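Local atomic coordinates of motility-associated killing factor MakB (Vibrio cholerae serotype O1, PDB entry 6W1W), a protein that forms one component of a three-component cytotoxin structurally similar to alpha-pore-forming toxins, and probably takes part in pore formation. Residues A[15-19]-A[279-283]; A[61-65]-A[130-135]; A[173-177]-A[229-235]; A[152-156]-A[248-253]. One frame throughout, in Å; residues are numbered along the deposited sequence.

Contact 1. Residues A[15-19]-A[279-283]; sequences MLTDV and SLPAL
Val19 reaches across from helix 9-35 and sets its methyls on the first turn of segment 279-283. From CB, which faces the partner, the side chain forks. CG1 goes to Ser279, lying 3.5 Å from Ser279 O and 3.6 Å from Ser279 CB, and CG1 also touches CD2 of Leu280 at 4.1 Å. CG2 goes the other way and makes a looser contact, 4.3 Å, with Leu283 CD1. The chi1 of -59° sends CG1 over the serine, and a small residue such as Ser279 lets a beta-branched one come this near. The hydroxyl of Ser279 is occupied nearby: it makes weak hydrogen bonds to Lys275 O and to the carboxylate of Asp22. One turn along, the methyls Leu16 CD1 and Leu283 CD1 meet at 3.9 Å, the two side chains crossing at about a right angle, with Phe80 of helix 69-90 touching both leucines. At the more open end Met15, present as selenomethionine, lies extended, its selenium 3.4 Å from Ala282 O and 3.8 Å from Ala282 CB; the short alanine lets the long chain lie close. No hydrogen bond joins the segments, so the contact is held by apolar packing. With segment axes 9.0 Å apart and running at 145°, this is the antiparallel packing of an elongated helical bundle, consistent with the structural resemblance to alpha-pore-forming toxins.

Contact 2. Residues A[61-65]-A[130-135]; sequences VMNEF and KSYNQA
Ser131 OG shares its hydrogen bond between the carbonyl oxygens of Phe128 and Val127, about one turn back in its own helix, while Ser131 CB faces Phe65. A serine suits this buried spot because its hydroxyl is satisfied within its own helix, leaving the methylene for the neighbour: Ser131 CB lies 3.6 Å from Phe65 CB. The Phe65 ring leads off toward helix 9-35, where it packs on Ile26 and Asp30. Beside it Met62 curls round, bent at both chi2 (-51°) and chi3 (-65°), which brings its sulfur 3.6 Å from Ala135 CB and its CE 4.0 Å from Ser131 O. A flexible thioether fits well against so small a methyl, and Tyr29 of helix 9-35 touches both Met62 and Ala135. Here segments 61-65 and 130-135 run antiparallel (166°), their axes 9.5 Å apart, as neighbours in a long helical bundle do. Toward the end of the contact, Val61 CG1 packs at 3.5 Å on Gln134 CB, the two side chains crossing at about a right angle. On the solvent side the contact is charged: Glu64, with its chain extended, meets Lys130, whose chain bends at chi3, and OE2 and NZ form a salt bridge. Its modelled length is too short to be taken literally, so only the pairing of opposite charges is secure.

Contact 3. Residues A[173-177]-A[229-235]; sequences SIASL and ISSAKEV
Near the C-terminal end of helix 157-176, Ser173 faces Val235 with CA atoms 6.0 Å apart, while Leu177 points at the turn that joins helix 225-230 to helix 233-245. Leu177 fills the angle of that turn. Its CD1 lies 3.7 Å from Ile229 CA and 3.8 Å from Ile229 CG1, before the bend, and more distantly reaches Val235 CG2 after it, while CD2 rests 3.8 Å from Ala232 CB in the turn. The small alanine lets the forked leucine come close. Ile174 presents CG1 to Val235 CG2 at 3.8 Å, with the two side chains at about a right angle, and its CG2, anti to the backbone N, points to Ile229 CD1 at 4.1 Å. The same valine methyl is 3.6 Å from Ser173 OG, a hydroxyl already bonded to Leu170 O in its own helix. Glu234 stays at the exposed edge, its OE1 about 4.0 Å from Ser173 CB. No hydrogen bond crosses; Ile174, Leu177, Ile229 and Val235 make an apolar centre with polar groups at one edge. Beneath it lies strand 193-203: Ile174 touches Ile199 and Ile229 touches Val197, so the helix end, the turn between helices 225-230 and 233-245, and the strand pack together.

Contact 4. Residues A[152-156]-A[248-253]; sequences ELASE and LASEEA
Glu156, at the N-cap position of helix 157-176, reaches across to Ser250, the N-cap residue of helix 251-270, so that two helix starts meet at one end of the long bundle. The tight part is the grip of this carboxylate. Glu156 OE2 accepts a hydrogen bond from Ser250 N at 2.9 Å, met on the syn side and 16° out of the carboxylate plane, with an N-H...O angle of 150°. The other oxygen, OE1, is hydrogen-bonded by Ser250 OG, though the modelled distance is too short to trust. The extended glutamate spans the gap, and the partial positive charge of the helix start would tend to stabilise its negative charge. Ala253 CB lies 3.6 Å from Glu156 OE1, and Leu153 CD1 packs 3.7 Å from both Ala253 N and Glu252 CB, a branched apolar tip covering the first turn. The exposed side is looser. There Glu152 and Glu252, both touching Trp47, bring like charges near each other, with Lys43 also touching Glu252 and perhaps easing the repulsion. Here the oxygens Glu152 OE2 and Glu252 OE1 stand 4.0 Å apart, their carboxylate planes 36° from parallel.

How the contacts relate
From the N terminus, contact 1 opens first on helix 9-35 and closes last on helix 276-302, enclosing the other three. Inside that span contact 2 joins helices 46-66 and 100-151, and is complete before residues 152-156 open contact 4. Contact 4 in turn encloses contact 3, opened near the end of helix 157-176 and closed after the strand pair 193-203 and 209-220. None of the loops cross. Contacts 1 and 2 pin the helical bundle, with centres about 21 Å apart; contact 3 joins the end of helix 157-176 to the helices that follow the strand pair, over strand 193-203, and contact 4 fastens one end of the bundle, its centre about 46 Å from that of contact 1.

Contact 1. Residues A[15-19]-A[279-283]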
loop_
_atom_site.group_PDB
_atom_site.type_symbol
_atom_site.label_atom_id
_atom_site.label_comp_id
_atom_site.label_asym_id
_atom_site.label_seq_id
_atom_site.Cartn_x
_atom_site.Cartn_y
_atom_site.Cartn_z
HETATM N N MSE A 15 -13.717 1.016 -6.716
HETATM C CA MSE A 15 -12.984 2.192 -6.254
HETATM C C MSE A 15 -12.612 2.053 -4.786
HETATM O O MSE A 15 -11.585 2.571 -4.348
HETATM C CB MSE A 15 -13.800 3.467 -6.470
HETATM C CG MSE A 15 -14.221 3.681 -7.911
HETATM SE SE MSE A 15 -14.765 5.514 -8.282
HETATM C CE MSE A 15 -15.385 5.283 -10.117
ATOM N N LEU A 16 -13.456 1.352 -4.023
ATOM C CA LEU A 16 -13.084 0.997 -2.658
ATOM C C LEU A 16 -11.885 0.056 -2.646
ATOM O O LEU A 16 -10.973 0.208 -1.823
ATOM C CB LEU A 16 -14.270 0.359 -1.932
ATOM C CG LEU A 16 -15.120 1.255 -1.024
ATOM C CD1 LEU A 16 -14.254 2.281 -0.302
ATOM C CD2 LEU A 16 -16.242 1.924 -1.798
ATOM N N THR A 17 -11.865 -0.922 -3.552
ATOM C CA THR A 17 -10.741 -1.850 -3.598
ATOM C C THR A 17 -9.468 -1.150 -4.061
ATOM O O THR A 17 -8.382 -1.412 -3.530
ATOM C CB THR A 17 -11.080 -3.033 -4.508
ATOM O OG1 THR A 17 -12.039 -3.873 -3.854
ATOM C CG2 THR A 17 -9.834 -3.848 -4.840
ATOM N N ASP A 18 -9.585 -0.238 -5.031
ATOM C CA ASP A 18 -8.400 0.427 -5.560
ATOM C C ASP A 18 -7.732 1.317 -4.520
ATOM O O ASP A 18 -6.502 1.419 -4.501
ATOM C CB ASP A 18 -8.757 1.231 -6.810
ATOM C CG ASP A 18 -8.675 0.403 -8.080
ATOM O OD1 ASP A 18 -8.528 -0.834 -7.974
ATOM O OD2 ASP A 18 -8.745 0.985 -9.181
ATOM N N VAL A 19 -8.509 1.964 -3.648
ATOM C CA VAL A 19 -7.895 2.735 -2.570
ATOM C C VAL A 19 -7.421 1.832 -1.441
ATOM O O VAL A 19 -6.517 2.217 -0.687
ATOM C CB VAL A 19 -8.850 3.812 -2.028
ATOM C CG1 VAL A 19 -9.255 4.777 -3.136
ATOM C CG2 VAL A 19 -10.075 3.178 -1.389
ATOM N N SER A 279 -6.900 7.094 -7.454
ATOM C CA SER A 279 -7.930 6.340 -6.747
ATOM C C SER A 279 -8.659 7.183 -5.704
ATOM O O SER A 279 -9.891 7.141 -5.618
ATOM C CB SER A 279 -7.313 5.104 -6.090
ATOM O OG SER A 279 -6.304 5.466 -5.160
ATOM N N LEU A 280 -7.917 7.938 -4.892
ATOM C CA LEU A 280 -8.564 8.816 -3.918
ATOM C C LEU A 280 -9.408 9.904 -4.569
ATOM O O LEU A 280 -10.549 10.113 -4.123
ATOM C CB LEU A 280 -7.521 9.417 -2.968
ATOM C CG LEU A 280 -7.306 8.654 -1.655
ATOM C CD1 LEU A 280 -6.462 9.455 -0.674
ATOM C CD2 LEU A 280 -8.638 8.278 -1.028
ATOM N N PRO A 281 -8.939 10.632 -5.592
ATOM C CA PRO A 281 -9.839 11.594 -6.250
ATOM C C PRO A 281 -11.066 10.944 -6.862
ATOM O O PRO A 281 -12.143 11.555 -6.864
ATOM C CB PRO A 281 -8.948 12.243 -7.319
ATOM C CG PRO A 281 -7.821 11.291 -7.514
ATOM C CD PRO A 281 -7.584 10.687 -6.166
ATOM N N ALA A 282 -10.942 9.722 -7.383
ATOM C CA ALA A 282 -12.125 9.016 -7.861
ATOM C C ALA A 282 -13.058 8.660 -6.711
ATOM O O ALA A 282 -14.278 8.605 -6.897
ATOM C CB ALA A 282 -11.714 7.764 -8.632
ATOM N N LEU A 283 -12.507 8.429 -5.516
ATOM C CA LEU A 283 -13.353 8.220 -4.346
ATOM C C LEU A 283 -13.999 9.525 -3.895
ATOM O O LEU A 283 -15.160 9.536 -3.468
ATOM C CB LEU A 283 -12.541 7.605 -3.208
ATOM C CG LEU A 283 -13.370 7.021 -2.062
ATOM C CD1 LEU A 283 -13.593 5.525 -2.275
ATOM C CD2 LEU A 283 -12.726 7.305 -0.709
#

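Contact 2. Residues A[61-65]-A[130-135]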
loop_
_atom_site.group_PDB
_atom_site.type_symbol
_atom_site.label_atom_id
_atom_site.label_comp_id
_atom_site.label_asym_id
_atom_site.label_seq_id
_atom_site.Cartn_x
_atom_site.Cartn_y
_atom_site.Cartn_z
ATOM N N VAL A 61 11.919 10.120 8.144
ATOM C CA VAL A 61 11.105 10.919 7.234
ATOM C C VAL A 61 9.706 10.326 7.113
ATOM O O VAL A 61 8.708 11.056 7.046
ATOM C CB VAL A 61 11.806 11.033 5.867
ATOM C CG1 VAL A 61 10.802 11.307 4.770
ATOM C CG2 VAL A 61 12.859 12.131 5.907
ATOM N N MET A 62 9.604 8.997 7.110
ATOM C CA MET A 62 8.310 8.343 6.966
ATOM C C MET A 62 7.528 8.267 8.270
ATOM O O MET A 62 6.330 7.965 8.229
ATOM C CB MET A 62 8.496 6.937 6.396
ATOM C CG MET A 62 9.261 6.920 5.089
ATOM S SD MET A 62 8.572 8.072 3.883
ATOM C CE MET A 62 6.953 7.356 3.604
ATOM N N ASN A 63 8.167 8.542 9.412
ATOM C CA ASN A 63 7.482 8.481 10.699
ATOM C C ASN A 63 6.285 9.420 10.767
ATOM O O ASN A 63 5.362 9.183 11.556
ATOM C CB ASN A 63 8.460 8.808 11.829
ATOM C CG ASN A 63 7.855 8.602 13.204
ATOM O OD1 ASN A 63 7.238 9.508 13.767
ATOM N ND2 ASN A 63 8.033 7.406 13.755
ATOM N N GLU A 64 6.274 10.479 9.960
ATOM C CA GLU A 64 5.136 11.391 9.959
ATOM C C GLU A 64 3.908 10.728 9.347
ATOM O O GLU A 64 2.822 10.738 9.940
ATOM C CB GLU A 64 5.493 12.672 9.206
ATOM C CG GLU A 64 4.368 13.687 9.141
ATOM C CD GLU A 64 4.617 14.753 8.092
ATOM O OE1 GLU A 64 5.634 14.653 7.373
ATOM O OE2 GLU A 64 3.792 15.687 7.987
ATOM N N PHE A 65 4.065 10.141 8.158
ATOM C CA PHE A 65 2.952 9.446 7.518
ATOM C C PHE A 65 2.609 8.148 8.245
ATOM O O PHE A 65 1.431 7.782 8.335
ATOM C CB PHE A 65 3.285 9.187 6.044
ATOM C CG PHE A 65 3.166 7.743 5.623
ATOM C CD1 PHE A 65 4.242 6.872 5.759
ATOM C CD2 PHE A 65 1.992 7.263 5.061
ATOM C CE1 PHE A 65 4.139 5.545 5.367
ATOM C CE2 PHE A 65 1.885 5.938 4.664
ATOM C CZ PHE A 65 2.961 5.079 4.817
ATOM N N LYS A 130 2.424 14.506 0.120
ATOM C CA LYS A 130 3.589 15.032 0.817
ATOM C C LYS A 130 4.557 13.915 1.196
ATOM O O LYS A 130 5.770 14.046 0.996
ATOM C CB LYS A 130 3.153 15.823 2.050
ATOM C CG LYS A 130 4.240 16.729 2.602
ATOM C CD LYS A 130 3.779 17.452 3.851
ATOM C CE LYS A 130 3.358 16.463 4.923
ATOM N NZ LYS A 130 3.011 17.131 6.208
ATOM N N SER A 131 4.039 12.802 1.717
ATOM C CA SER A 131 4.894 11.676 2.081
ATOM C C SER A 131 5.502 10.985 0.864
ATOM O O SER A 131 6.543 10.328 0.990
ATOM C CB SER A 131 4.104 10.669 2.912
ATOM O OG SER A 131 2.907 10.303 2.254
ATOM N N TYR A 132 4.880 11.110 -0.312
ATOM C CA TYR A 132 5.520 10.613 -1.525
ATOM C C TYR A 132 6.792 11.398 -1.823
ATOM O O TYR A 132 7.869 10.817 -2.013
ATOM C CB TYR A 132 4.557 10.685 -2.714
ATOM C CG TYR A 132 5.234 10.462 -4.054
ATOM C CD1 TYR A 132 5.615 9.186 -4.460
ATOM C CD2 TYR A 132 5.495 11.527 -4.911
ATOM C CE1 TYR A 132 6.236 8.978 -5.679
ATOM C CE2 TYR A 132 6.116 11.328 -6.132
ATOM C CZ TYR A 132 6.484 10.053 -6.509
ATOM O OH TYR A 132 7.100 9.851 -7.721
ATOM N N ASN A 133 6.685 12.731 -1.856
ATOM C CA ASN A 133 7.850 13.569 -2.125
ATOM C C ASN A 133 8.887 13.451 -1.017
ATOM O O ASN A 133 10.094 13.530 -1.280
ATOM C CB ASN A 133 7.423 15.027 -2.298
ATOM C CG ASN A 133 6.539 15.240 -3.513
ATOM O OD1 ASN A 133 5.421 15.749 -3.402
ATOM N ND2 ASN A 133 7.041 14.863 -4.684
ATOM N N GLN A 134 8.436 13.265 0.224
ATOM C CA GLN A 134 9.364 13.024 1.321
ATOM C C GLN A 134 10.125 11.719 1.120
ATOM O O GLN A 134 11.352 11.675 1.266
ATOM C CB GLN A 134 8.603 13.025 2.649
ATOM C CG GLN A 134 8.287 14.420 3.148
ATOM C CD GLN A 134 9.500 15.323 3.056
ATOM O OE1 GLN A 134 9.584 16.194 2.188
ATOM N NE2 GLN A 134 10.463 15.102 3.944
ATOM N N ALA A 135 9.408 10.645 0.766
ATOM C CA ALA A 135 10.060 9.369 0.487
ATOM C C ALA A 135 10.960 9.465 -0.739
ATOM O O ALA A 135 12.044 8.872 -0.772
ATOM C CB ALA A 135 9.011 8.275 0.303
#

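Contact 3. Residues A[173-177]-A[229-235]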
loop_
_atom_site.group_PDB
_atom_site.type_symbol
_atom_site.label_atom_id
_atom_site.label_comp_id
_atom_site.label_asym_id
_atom_site.label_seq_id
_atom_site.Cartn_x
_atom_site.Cartn_y
_atom_site.Cartn_z
ATOM N N SER A 173 10.628 -12.280 -8.112
ATOM C CA SER A 173 10.026 -13.604 -8.236
ATOM C C SER A 173 9.294 -14.005 -6.959
ATOM O O SER A 173 8.251 -14.669 -7.031
ATOM C CB SER A 173 11.082 -14.651 -8.619
ATOM O OG SER A 173 11.911 -15.011 -7.530
ATOM N N ILE A 174 9.804 -13.601 -5.791
ATOM C CA ILE A 174 9.040 -13.769 -4.561
ATOM C C ILE A 174 7.795 -12.896 -4.584
ATOM O O ILE A 174 6.800 -13.206 -3.918
ATOM C CB ILE A 174 9.910 -13.456 -3.324
ATOM C CG1 ILE A 174 11.188 -14.296 -3.346
ATOM C CG2 ILE A 174 9.141 -13.706 -2.029
ATOM C CD1 ILE A 174 12.047 -14.162 -2.097
ATOM N N ALA A 175 7.817 -11.808 -5.355
ATOM C CA ALA A 175 6.647 -10.947 -5.451
ATOM C C ALA A 175 5.572 -11.559 -6.338
ATOM O O ALA A 175 4.391 -11.232 -6.186
ATOM C CB ALA A 175 7.053 -9.574 -5.983
ATOM N N SER A 176 5.954 -12.439 -7.270
ATOM C CA SER A 176 4.962 -13.049 -8.150
ATOM C C SER A 176 4.085 -14.046 -7.406
ATOM O O SER A 176 2.915 -14.222 -7.763
ATOM C CB SER A 176 5.652 -13.728 -9.331
ATOM O OG SER A 176 6.304 -12.768 -10.147
ATOM N N LEU A 177 4.621 -14.695 -6.368
ATOM C CA LEU A 177 3.841 -15.655 -5.597
ATOM C C LEU A 177 2.698 -15.004 -4.832
ATOM O O LEU A 177 1.814 -15.724 -4.351
ATOM C CB LEU A 177 4.742 -16.404 -4.616
ATOM C CG LEU A 177 6.151 -16.730 -5.112
ATOM C CD1 LEU A 177 6.974 -17.387 -4.014
ATOM C CD2 LEU A 177 6.103 -17.604 -6.353
ATOM N N ILE A 229 6.840 -20.180 -1.122
ATOM C CA ILE A 229 8.195 -19.712 -1.405
ATOM C C ILE A 229 9.157 -20.884 -1.546
ATOM O O ILE A 229 9.922 -20.962 -2.513
ATOM C CB ILE A 229 8.672 -18.729 -0.315
ATOM C CG1 ILE A 229 7.819 -17.461 -0.308
ATOM C CG2 ILE A 229 10.155 -18.389 -0.511
ATOM C CD1 ILE A 229 8.150 -16.499 0.840
ATOM N N SER A 230 9.147 -21.804 -0.574
ATOM C CA SER A 230 10.056 -22.945 -0.625
ATOM C C SER A 230 9.788 -23.827 -1.840
ATOM O O SER A 230 10.720 -24.415 -2.396
ATOM C CB SER A 230 9.955 -23.758 0.668
ATOM O OG SER A 230 8.607 -23.963 1.040
ATOM N N SER A 231 8.533 -23.904 -2.280
ATOM C CA SER A 231 8.142 -24.699 -3.437
ATOM C C SER A 231 8.220 -23.933 -4.752
ATOM O O SER A 231 7.900 -24.500 -5.800
ATOM C CB SER A 231 6.722 -25.230 -3.254
ATOM O OG SER A 231 5.833 -24.642 -4.192
ATOM N N ALA A 232 8.611 -22.664 -4.730
ATOM C CA ALA A 232 8.814 -21.912 -5.961
ATOM C C ALA A 232 10.216 -22.201 -6.478
ATOM O O ALA A 232 11.199 -22.016 -5.750
ATOM C CB ALA A 232 8.618 -20.417 -5.723
ATOM N N LYS A 233 10.312 -22.666 -7.726
ATOM C CA LYS A 233 11.609 -22.999 -8.306
ATOM C C LYS A 233 12.326 -21.784 -8.877
ATOM O O LYS A 233 13.562 -21.760 -8.900
ATOM C CB LYS A 233 11.459 -24.068 -9.392
ATOM C CG LYS A 233 10.710 -23.605 -10.628
ATOM C CD LYS A 233 10.675 -24.703 -11.679
ATOM C CE LYS A 233 10.018 -25.959 -11.137
ATOM N NZ LYS A 233 8.613 -25.705 -10.712
ATOM N N GLU A 234 11.589 -20.775 -9.342
ATOM C CA GLU A 234 12.246 -19.547 -9.779
ATOM C C GLU A 234 13.020 -18.904 -8.636
ATOM O O GLU A 234 14.126 -18.392 -8.840
ATOM C CB GLU A 234 11.225 -18.561 -10.341
ATOM C CG GLU A 234 10.541 -19.027 -11.608
ATOM C CD GLU A 234 9.579 -17.992 -12.155
ATOM O OE1 GLU A 234 9.431 -16.921 -11.523
ATOM O OE2 GLU A 234 8.971 -18.255 -13.217
ATOM N N VAL A 235 12.455 -18.928 -7.426
ATOM C CA VAL A 235 13.149 -18.370 -6.268
ATOM C C VAL A 235 14.461 -19.104 -6.031
ATOM O O VAL A 235 15.491 -18.487 -5.733
ATOM C CB VAL A 235 12.241 -18.419 -5.024
ATOM C CG1 VAL A 235 12.998 -17.933 -3.795
ATOM C CG2 VAL A 235 10.984 -17.597 -5.249
#

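Contact 4. Residues A[152-156]-A[248-253]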
loop_
_atom_site.group_PDB
_atom_site.type_symbol
_atom_site.label_atom_id
_atom_site.label_comp_id
_atom_site.label_asym_id
_atom_site.label_seq_id
_atom_site.Cartn_x
_atom_site.Cartn_y
_atom_site.Cartn_z
ATOM N N GLU A 152 34.033 4.766 -7.273
ATOM C CA GLU A 152 35.352 4.391 -6.782
ATOM C C GLU A 152 35.580 2.885 -6.818
ATOM O O GLU A 152 36.660 2.423 -6.434
ATOM C CB GLU A 152 35.570 4.934 -5.363
ATOM C CG GLU A 152 34.768 4.249 -4.264
ATOM C CD GLU A 152 35.096 4.821 -2.894
ATOM O OE1 GLU A 152 35.103 6.066 -2.759
ATOM O OE2 GLU A 152 35.363 4.034 -1.961
ATOM N N LEU A 153 34.597 2.121 -7.282
ATOM C CA LEU A 153 34.710 0.684 -7.493
ATOM C C LEU A 153 34.386 0.323 -8.941
ATOM O O LEU A 153 33.784 -0.715 -9.222
ATOM C CB LEU A 153 33.796 -0.083 -6.540
ATOM C CG LEU A 153 34.119 -0.051 -5.047
ATOM C CD1 LEU A 153 32.968 -0.644 -4.243
ATOM C CD2 LEU A 153 35.412 -0.800 -4.773
ATOM N N ALA A 154 34.802 1.176 -9.881
ATOM C CA ALA A 154 34.388 1.041 -11.273
ATOM C C ALA A 154 35.051 -0.127 -11.995
ATOM O O ALA A 154 34.523 -0.577 -13.018
ATOM C CB ALA A 154 34.672 2.337 -12.031
ATOM N N SER A 155 36.183 -0.630 -11.496
ATOM C CA SER A 155 36.826 -1.777 -12.132
ATOM C C SER A 155 35.997 -3.051 -12.025
ATOM O O SER A 155 36.338 -4.047 -12.675
ATOM C CB SER A 155 38.213 -2.012 -11.525
ATOM O OG SER A 155 38.118 -2.409 -10.169
ATOM N N GLU A 156 34.922 -3.041 -11.235
ATOM C CA GLU A 156 34.060 -4.199 -11.031
ATOM C C GLU A 156 32.608 -3.880 -11.364
ATOM O O GLU A 156 31.691 -4.428 -10.749
ATOM C CB GLU A 156 34.168 -4.709 -9.595
ATOM C CG GLU A 156 35.574 -5.078 -9.165
ATOM C CD GLU A 156 35.636 -5.562 -7.726
ATOM O OE1 GLU A 156 35.854 -4.729 -6.822
ATOM O OE2 GLU A 156 35.461 -6.777 -7.495
ATOM N N LEU A 248 32.598 -13.491 -7.403
ATOM C CA LEU A 248 33.465 -12.891 -8.402
ATOM C C LEU A 248 33.825 -11.446 -8.085
ATOM O O LEU A 248 34.650 -10.861 -8.794
ATOM C CB LEU A 248 32.795 -12.966 -9.779
ATOM C CG LEU A 248 32.088 -14.299 -10.044
ATOM C CD1 LEU A 248 31.182 -14.186 -11.254
ATOM C CD2 LEU A 248 33.101 -15.420 -10.222
ATOM N N ALA A 249 33.242 -10.870 -7.037
ATOM C CA ALA A 249 33.407 -9.465 -6.703
ATOM C C ALA A 249 34.033 -9.317 -5.322
ATOM O O ALA A 249 33.943 -10.209 -4.474
ATOM C CB ALA A 249 32.062 -8.726 -6.745
ATOM N N SER A 250 34.661 -8.163 -5.105
ATOM C CA SER A 250 35.319 -7.861 -3.844
ATOM C C SER A 250 34.293 -7.538 -2.755
ATOM O O SER A 250 33.089 -7.411 -3.004
ATOM C CB SER A 250 36.290 -6.696 -4.018
ATOM O OG SER A 250 35.627 -5.577 -4.581
ATOM N N GLU A 251 34.795 -7.393 -1.525
ATOM C CA GLU A 251 33.914 -7.184 -0.379
ATOM C C GLU A 251 33.077 -5.922 -0.542
ATOM O O GLU A 251 31.850 -5.954 -0.388
ATOM C CB GLU A 251 34.736 -7.117 0.906
ATOM C CG GLU A 251 35.326 -8.445 1.340
ATOM C CD GLU A 251 34.917 -8.815 2.750
ATOM O OE1 GLU A 251 34.020 -8.138 3.301
ATOM O OE2 GLU A 251 35.492 -9.777 3.305
ATOM N N GLU A 252 33.725 -4.794 -0.847
ATOM C CA GLU A 252 32.987 -3.548 -1.018
ATOM C C GLU A 252 32.045 -3.621 -2.211
ATOM O O GLU A 252 30.895 -3.171 -2.132
ATOM C CB GLU A 252 33.955 -2.374 -1.173
ATOM C CG GLU A 252 34.565 -1.890 0.130
ATOM C CD GLU A 252 35.165 -0.502 0.009
ATOM O OE1 GLU A 252 34.712 0.272 -0.864
ATOM O OE2 GLU A 252 36.086 -0.182 0.790
ATOM N N ALA A 253 32.515 -4.191 -3.324
ATOM C CA ALA A 253 31.691 -4.286 -4.523
ATOM C C ALA A 253 30.412 -5.073 -4.264
ATOM O O ALA A 253 29.358 -4.747 -4.822
ATOM C CB ALA A 253 32.492 -4.923 -5.657
#